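Local coordinates for CBS domain containing membrane protein (Sphaerobacter thermophilus, PDB 4ESY) that is a membrane protein whose specific function is not established, but whose C-terminal pair of CBS domains probably acts as a regulatory, ligand-sensing module, at residues D122-I127 and R154-L159. Numbering follows the deposited sequence.
Sequences DSVGSI and RDLLKL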
loop_
_atom_site.group_PDB
_atom_site.type_symbol
_atom_site.label_atom_id
_atom_site.label_comp_id
_atom_site.label_asym_id
_atom_site.label_seq_id
_atom_site.Cartn_x
_atom_site.Cartn_y
_atom_site.Cartn_z
ATOM N N ASP B 122 14.586 17.609 -4.833
ATOM C CA ASP B 122 14.996 16.543 -5.767
ATOM C C ASP B 122 13.846 16.182 -6.743
ATOM O O ASP B 122 12.667 16.383 -6.456
ATOM C CB ASP B 122 15.384 15.250 -5.008
ATOM C CG ASP B 122 16.673 15.377 -4.154
ATOM O OD1 ASP B 122 17.541 16.232 -4.471
ATOM O OD2 ASP B 122 16.819 14.567 -3.175
ATOM N N SER B 123 14.177 15.582 -7.872
ATOM C CA SER B 123 13.149 15.272 -8.850
ATOM C C SER B 123 12.517 13.905 -8.620
ATOM O O SER B 123 13.122 12.988 -8.074
ATOM C CB SER B 123 13.733 15.329 -10.269
ATOM O OG SER B 123 14.583 14.233 -10.452
ATOM N N VAL B 124 11.296 13.762 -9.103
ATOM C CA VAL B 124 10.641 12.459 -9.142
ATOM C C VAL B 124 11.541 11.379 -9.789
ATOM O O VAL B 124 11.700 10.283 -9.233
ATOM C CB VAL B 124 9.263 12.574 -9.862
ATOM C CG1 VAL B 124 8.793 11.227 -10.391
ATOM C CG2 VAL B 124 8.228 13.213 -8.924
ATOM N N GLY B 125 12.145 11.700 -10.937
ATOM C CA GLY B 125 13.008 10.763 -11.633
ATOM C C GLY B 125 14.123 10.257 -10.732
ATOM O O GLY B 125 14.417 9.067 -10.663
ATOM N N SER B 126 14.721 11.162 -9.980
ATOM C CA SER B 126 15.885 10.799 -9.182
ATOM C C SER B 126 15.491 9.907 -7.981
ATOM O O SER B 126 16.203 8.969 -7.629
ATOM C CB SER B 126 16.586 12.079 -8.712
ATOM O OG SER B 126 15.821 12.701 -7.687
ATOM N N ILE B 127 14.352 10.185 -7.349
ATOM C CA ILE B 127 13.894 9.309 -6.278
ATOM C C ILE B 127 13.428 7.948 -6.858
ATOM O O ILE B 127 13.704 6.890 -6.302
ATOM C CB ILE B 127 12.852 10.019 -5.343
ATOM C CG1 ILE B 127 12.576 9.199 -4.090
ATOM C CG2 ILE B 127 11.541 10.177 -6.010
ATOM C CD1 ILE B 127 12.060 10.066 -2.900
ATOM N N ARG B 154 4.132 2.876 -4.220
ATOM C CA ARG B 154 2.770 3.145 -4.683
ATOM C C ARG B 154 2.552 4.584 -5.176
ATOM O O ARG B 154 1.906 4.785 -6.213
ATOM C CB ARG B 154 1.720 2.819 -3.606
ATOM C CG ARG B 154 0.327 3.377 -3.994
ATOM C CD ARG B 154 -0.811 3.044 -3.003
ATOM N NE ARG B 154 -2.103 3.565 -3.466
ATOM C CZ ARG B 154 -3.202 3.609 -2.705
ATOM N NH1 ARG B 154 -3.148 3.180 -1.436
ATOM N NH2 ARG B 154 -4.351 4.096 -3.192
ATOM N N ASP B 155 3.045 5.571 -4.417
ATOM C CA ASP B 155 3.014 6.962 -4.853
ATOM C C ASP B 155 3.638 7.123 -6.234
ATOM O O ASP B 155 3.109 7.816 -7.107
ATOM C CB ASP B 155 3.796 7.886 -3.894
ATOM C CG ASP B 155 3.217 7.916 -2.451
ATOM O OD1 ASP B 155 1.972 7.759 -2.291
ATOM O OD2 ASP B 155 4.019 8.105 -1.480
ATOM N N LEU B 156 4.787 6.520 -6.428
ATOM C CA LEU B 156 5.507 6.772 -7.654
ATOM C C LEU B 156 4.788 6.117 -8.855
ATOM O O LEU B 156 4.828 6.635 -9.958
ATOM C CB LEU B 156 6.951 6.285 -7.537
ATOM C CG LEU B 156 7.869 7.104 -6.617
ATOM C CD1 LEU B 156 9.284 6.577 -6.755
ATOM C CD2 LEU B 156 7.884 8.608 -6.893
ATOM N N LEU B 157 4.096 5.014 -8.601
ATOM C CA LEU B 157 3.463 4.259 -9.686
ATOM C C LEU B 157 2.238 4.962 -10.230
ATOM O O LEU B 157 1.726 4.581 -11.276
ATOM C CB LEU B 157 3.090 2.863 -9.220
ATOM C CG LEU B 157 4.337 2.018 -9.123
ATOM C CD1 LEU B 157 4.067 0.739 -8.313
ATOM C CD2 LEU B 157 4.808 1.683 -10.554
ATOM N N LYS B 158 1.781 5.990 -9.519
ATOM C CA LYS B 158 0.757 6.902 -10.047
ATOM C C LYS B 158 1.317 7.841 -11.117
ATOM O O LYS B 158 0.559 8.485 -11.842
ATOM C CB LYS B 158 0.156 7.734 -8.909
ATOM C CG LYS B 158 -0.682 6.914 -7.902
ATOM C CD LYS B 158 -1.046 7.778 -6.725
ATOM C CE LYS B 158 -2.006 7.050 -5.813
ATOM N NZ LYS B 158 -2.305 7.918 -4.677
ATOM N N LEU B 159 2.643 7.884 -11.217
ATOM C CA LEU B 159 3.359 8.790 -12.122
ATOM C C LEU B 159 4.190 8.090 -13.179
ATOM O O LEU B 159 4.201 8.513 -14.327
ATOM C CB LEU B 159 4.295 9.692 -11.318
ATOM C CG LEU B 159 3.540 10.650 -10.406
ATOM C CD1 LEU B 159 4.477 11.269 -9.387
ATOM C CD2 LEU B 159 2.973 11.697 -11.291
#
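V124 and I127 meet L156 and L159 through methyl groups, and no ring, amide or carboxylate takes part across the contact. There are thus no flat faces or edges to match here, and no hydrogen bond joins the two segments. The closest approach is I127 CG2 to L156 CD2, at 4.1 Å. These two side chains run at a slant to each other. With chi1 at -169°, I127 has CG1 opposite its backbone N and CG2 between N and the carbonyl carbon, and CG2 is the branch that touches L156. L156 turns CG away from its carbonyl carbon (chi1 -71°) and reaches across with CD2. The same methyl lies 4.5 Å from V124 CG1, so one leucine branch serves both residues. The other branch of the valine, CG2, faces L159 CD1 at 4.3 Å. All four residues are buried, and the distances are those of ordinary van der Waals contact. The CA atoms of V124 and L156 are 7.8 Å apart.

Helices 124-134 and 153-157 both lie in the second CBS domain, and L159 follows the second helix. In this beta-alpha-beta-beta-alpha fold they pack on the same sheet. V151 of strand 146-152 touches both I127 and L156.

S123 is the N-cap of helix 124-134. Its OG accepts from S126 N at 3.1 Å, with an N-H...O angle of 151°. S126 OG donates back to S123 O at 2.7 Å, in the carbonyl plane and on a lone pair. I127 N also donates to S123 O. On segment 154-159, R154 and K158 form salt bridges with acidic side chains of another chain, and L159 packs on an aromatic side chain there.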